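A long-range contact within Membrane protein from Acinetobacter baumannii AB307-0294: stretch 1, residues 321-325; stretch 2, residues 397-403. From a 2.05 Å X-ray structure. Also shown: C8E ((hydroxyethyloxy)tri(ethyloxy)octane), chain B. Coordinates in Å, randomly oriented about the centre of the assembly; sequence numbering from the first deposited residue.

Stretch 1, residues 321-325: SYMSD
Stretch 2, residues 397-403: IRNSYYR

A short irregular loop packs against one side of a β-strand through van der Waals contact, burying 270 Å² in total with no hydrogen bond or salt bridge between the stretches. Stretch 2 is extended throughout (phi -104 to -142°, psi 113 to 150°); the CA-to-CB bonds of Arg398, Ser400 and Tyr402 point toward the loop and that of Tyr401 away, as strand alternation allows. The nearest CA atoms are those of Met323 and Ser400, 6.8 Å apart. The loop changes course at Tyr322 (phi/psi -137/-109°; chi1 m, chi2 -79°) and Met323 (-77/-52°), and Tyr322 N donates a hydrogen bond to Ser324 O at 3.0 Å.

Met323, Ser324, Ser400 and Tyr402 are buried. Met323 has the most area covered, 74 Å². Its unbranched chain extends (chi1 t, chi2 t) before chi3 turns p, bringing CE to 3.2 Å from Tyr402 CB; Met323 CB lies 4.2 Å from Ser400 OG (chi1 m), a small side chain whose hydroxyl is hydrogen-bonded elsewhere in the structure. Tyr402 (chi1 t, chi2 86°) also receives Ser324 CB (chi1 t) at 3.6 Å from its CE1, both loop residues approaching the ring obliquely.

Arg398 (chi1 p, chi2 t, chi3 -108°, chi4 -178°) reaches up to the loop backbone: its NH2 lies 3.7 Å from Tyr322 C and 4.0 Å from Met323 N, both near the guanidinium plane at its edge. Tyr322 O instead accepts a 2.9 Å hydrogen bond from C8E O21.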

ATOM      1  N   SER A 321       1.661  10.817  -2.811  1.00 34.77           N
ATOM      2  CA  SER A 321       2.310   9.620  -2.318  1.00 36.53           C
ATOM      3  C   SER A 321       3.022   8.938  -3.478  1.00 36.37           C
ATOM      4  O   SER A 321       2.364   8.345  -4.321  1.00 33.49           O
ATOM      5  CB  SER A 321       1.290   8.593  -1.770  1.00 37.09           C
ATOM      6  OG  SER A 321       2.039   7.538  -1.103  1.00 36.35           O
ATOM      7  N   TYR A 322       4.330   9.075  -3.515  1.00 33.76           N
ATOM      8  CA  TYR A 322       5.194   8.478  -4.562  1.00 37.78           C
ATOM      9  C   TYR A 322       6.394   7.910  -3.846  1.00 35.79           C
ATOM     10  O   TYR A 322       6.217   6.992  -3.102  1.00 39.21           O
ATOM     11  CB  TYR A 322       5.588   9.513  -5.680  1.00 37.03           C
ATOM     12  CG  TYR A 322       4.380   9.992  -6.510  1.00 35.14           C
ATOM     13  CD1 TYR A 322       3.859   9.181  -7.542  1.00 34.54           C
ATOM     14  CD2 TYR A 322       3.710  11.190  -6.196  1.00 33.61           C
ATOM     15  CE1 TYR A 322       2.711   9.545  -8.245  1.00 35.24           C
ATOM     16  CE2 TYR A 322       2.570  11.575  -6.886  1.00 35.08           C
ATOM     17  CZ  TYR A 322       2.132  10.797  -7.970  1.00 36.28           C
ATOM     18  OH  TYR A 322       1.050  11.206  -8.697  1.00 35.54           O
ATOM     19  N   MET A 323       7.598   8.451  -3.949  1.00 37.40           N
ATOM     20  CA  MET A 323       8.674   7.928  -3.114  1.00 35.53           C
ATOM     21  C   MET A 323       8.429   8.511  -1.711  1.00 36.84           C
ATOM     22  O   MET A 323       8.375   7.786  -0.756  1.00 32.57           O
ATOM     23  CB  MET A 323      10.055   8.261  -3.610  1.00 38.26           C
ATOM     24  CG  MET A 323      11.071   7.761  -2.573  1.00 38.84           C
ATOM     25  SD  MET A 323      12.722   8.218  -3.027  1.00 44.37           S
ATOM     26  CE  MET A 323      12.733   9.968  -2.747  1.00 46.46           C
ATOM     27  N   SER A 324       8.264   9.839  -1.582  1.00 31.99           N
ATOM     28  CA  SER A 324       7.811  10.404  -0.312  1.00 32.11           C
ATOM     29  C   SER A 324       6.327  10.357  -0.210  1.00 30.54           C
ATOM     30  O   SER A 324       5.616  10.469  -1.209  1.00 29.87           O
ATOM     31  CB  SER A 324       8.267  11.895  -0.169  1.00 35.96           C
ATOM     32  OG  SER A 324       7.647  12.485   0.927  1.00 33.01           O
ATOM     33  N   ASP A 325       5.820  10.215   1.008  1.00 31.83           N
ATOM     34  CA  ASP A 325       4.383  10.202   1.219  1.00 30.51           C
ATOM     35  C   ASP A 325       3.829  11.506   1.748  1.00 28.95           C
ATOM     36  O   ASP A 325       2.597  11.578   2.014  1.00 30.12           O
ATOM     37  CB  ASP A 325       4.030   9.128   2.182  1.00 30.46           C
ATOM     38  CG  ASP A 325       4.212   7.731   1.559  1.00 34.12           C
ATOM     39  OD1 ASP A 325       3.769   7.479   0.430  1.00 34.23           O
ATOM     40  OD2 ASP A 325       4.719   6.900   2.277  1.00 33.18           O
ATOM     41  N   ILE A 397       8.686   1.410 -15.549  1.00 39.72           N
ATOM     42  CA  ILE A 397       9.956   2.051 -15.338  1.00 41.20           C
ATOM     43  C   ILE A 397       9.584   3.395 -14.700  1.00 40.13           C
ATOM     44  O   ILE A 397       8.804   4.133 -15.252  1.00 38.71           O
ATOM     45  CB  ILE A 397      10.757   2.370 -16.600  1.00 44.08           C
ATOM     46  CG1 ILE A 397      11.268   1.146 -17.284  1.00 51.90           C
ATOM     47  CG2 ILE A 397      11.977   3.202 -16.232  1.00 44.44           C
ATOM     48  CD1 ILE A 397      10.159   0.276 -17.815  1.00 56.15           C
ATOM     49  N   ARG A 398      10.138   3.697 -13.551  1.00 38.86           N
ATOM     50  CA  ARG A 398       9.771   4.879 -12.863  1.00 38.75           C
ATOM     51  C   ARG A 398      10.972   5.525 -12.205  1.00 39.41           C
ATOM     52  O   ARG A 398      11.930   4.851 -11.781  1.00 34.42           O
ATOM     53  CB  ARG A 398       8.624   4.643 -11.891  1.00 39.17           C
ATOM     54  CG  ARG A 398       8.882   3.891 -10.666  1.00 40.75           C
ATOM     55  CD  ARG A 398       7.684   3.762  -9.714  1.00 38.73           C
ATOM     56  NE  ARG A 398       7.853   4.579  -8.514  1.00 39.99           N
ATOM     57  CZ  ARG A 398       6.968   4.610  -7.508  1.00 42.48           C
ATOM     58  NH1 ARG A 398       5.865   3.875  -7.554  1.00 42.45           N
ATOM     59  NH2 ARG A 398       7.116   5.466  -6.528  1.00 46.86           N
ATOM     60  N   ASN A 399      10.943   6.847 -12.185  1.00 38.17           N
ATOM     61  CA  ASN A 399      12.000   7.647 -11.572  1.00 41.42           C
ATOM     62  C   ASN A 399      11.436   8.819 -10.741  1.00 42.49           C
ATOM     63  O   ASN A 399      10.417   9.463 -11.137  1.00 38.43           O
ATOM     64  CB  ASN A 399      12.879   8.194 -12.665  1.00 46.09           C
ATOM     65  CG  ASN A 399      13.920   9.198 -12.134  1.00 51.62           C
ATOM     66  OD1 ASN A 399      13.800  10.437 -12.304  1.00 47.46           O
ATOM     67  ND2 ASN A 399      14.931   8.683 -11.497  1.00 50.64           N
ATOM     68  N   SER A 400      12.082   9.049  -9.589  1.00 41.76           N
ATOM     69  CA  SER A 400      11.822  10.168  -8.702  1.00 40.29           C
ATOM     70  C   SER A 400      13.068  10.960  -8.474  1.00 42.51           C
ATOM     71  O   SER A 400      14.140  10.407  -8.062  1.00 42.57           O
ATOM     72  CB  SER A 400      11.274   9.707  -7.384  1.00 38.21           C
ATOM     73  OG  SER A 400       9.972   9.335  -7.622  1.00 38.63           O
ATOM     74  N   TYR A 401      12.957  12.252  -8.744  1.00 39.85           N
ATOM     75  CA  TYR A 401      14.023  13.182  -8.364  1.00 42.86           C
ATOM     76  C   TYR A 401      13.475  13.943  -7.104  1.00 40.00           C
ATOM     77  O   TYR A 401      12.435  14.624  -7.195  1.00 36.91           O
ATOM     78  CB  TYR A 401      14.485  14.053  -9.585  1.00 46.50           C
ATOM     79  CG  TYR A 401      15.380  15.288  -9.255  1.00 54.28           C
ATOM     80  CD1 TYR A 401      14.773  16.508  -8.981  1.00 61.51           C
ATOM     81  CD2 TYR A 401      16.777  15.271  -9.313  1.00 62.13           C
ATOM     82  CE1 TYR A 401      15.467  17.656  -8.666  1.00 61.54           C
ATOM     83  CE2 TYR A 401      17.509  16.458  -9.032  1.00 66.18           C
ATOM     84  CZ  TYR A 401      16.819  17.646  -8.668  1.00 65.38           C
ATOM     85  OH  TYR A 401      17.381  18.908  -8.368  1.00 70.74           O
ATOM     86  N   TYR A 402      14.100  13.708  -5.935  1.00 36.27           N
ATOM     87  CA  TYR A 402      13.562  14.136  -4.705  1.00 34.67           C
ATOM     88  C   TYR A 402      14.542  15.021  -3.967  1.00 37.71           C
ATOM     89  O   TYR A 402      15.727  14.675  -3.877  1.00 35.58           O
ATOM     90  CB  TYR A 402      13.168  12.949  -3.857  1.00 34.86           C
ATOM     91  CG  TYR A 402      12.779  13.292  -2.442  1.00 34.21           C
ATOM     92  CD1 TYR A 402      11.464  13.673  -2.143  1.00 33.73           C
ATOM     93  CD2 TYR A 402      13.709  13.264  -1.415  1.00 36.52           C
ATOM     94  CE1 TYR A 402      11.071  13.986  -0.866  1.00 32.67           C
ATOM     95  CE2 TYR A 402      13.367  13.652  -0.118  1.00 36.92           C
ATOM     96  CZ  TYR A 402      12.022  13.980   0.157  1.00 33.55           C
ATOM     97  OH  TYR A 402      11.611  14.332   1.393  1.00 31.70           O
ATOM     98  N   ARG A 403      14.051  16.181  -3.462  1.00 34.36           N
ATOM     99  CA  ARG A 403      14.887  17.074  -2.723  1.00 36.96           C
ATOM    100  C   ARG A 403      14.172  17.599  -1.480  1.00 36.54           C
ATOM    101  O   ARG A 403      13.009  17.829  -1.533  1.00 35.05           O
ATOM    102  CB  ARG A 403      15.333  18.292  -3.588  1.00 39.49           C
ATOM    103  CG  ARG A 403      16.291  17.983  -4.758  1.00 46.18           C
ATOM    104  CD  ARG A 403      17.621  17.378  -4.364  1.00 50.41           C
ATOM    105  NE  ARG A 403      18.451  16.962  -5.530  1.00 54.38           N
ATOM    106  CZ  ARG A 403      18.384  15.796  -6.182  1.00 59.05           C
ATOM    107  NH1 ARG A 403      17.514  14.856  -5.855  1.00 58.75           N
ATOM    108  NH2 ARG A 403      19.226  15.549  -7.187  1.00 59.84           N
TER
HETATM  109  C6  C8E B 501      15.650  -2.151   6.798  1.00 54.91           C
HETATM  110  C7  C8E B 501      15.975  -1.787   5.321  1.00 51.18           C
HETATM  111  C8  C8E B 501      16.649  -0.415   5.084  1.00 53.90           C
HETATM  112  O9  C8E B 501      16.256   0.266   3.838  1.00 41.62           O
HETATM  113  C10 C8E B 501      15.711   1.532   4.198  1.00 60.43           C
HETATM  114  C11 C8E B 501      14.217   1.383   4.536  1.00 52.13           C
HETATM  115  O12 C8E B 501      13.532   2.612   4.425  1.00 64.71           O
HETATM  116  C13 C8E B 501      13.480   3.222   3.128  1.00 56.96           C
HETATM  117  C14 C8E B 501      12.210   2.849   2.412  1.00 55.62           C
HETATM  118  O15 C8E B 501      11.488   3.955   1.877  1.00 63.94           O
HETATM  119  C16 C8E B 501      11.111   5.030   2.749  1.00 67.29           C
HETATM  120  C17 C8E B 501       9.778   5.522   2.188  1.00 73.13           C
HETATM  121  O18 C8E B 501       9.811   5.226   0.758  1.00 77.61           O
HETATM  122  C19 C8E B 501       8.556   4.819   0.195  1.00 78.88           C
HETATM  123  C20 C8E B 501       8.719   4.693  -1.310  1.00 69.34           C
HETATM  124  O21 C8E B 501       7.512   4.560  -2.114  1.00 63.28           O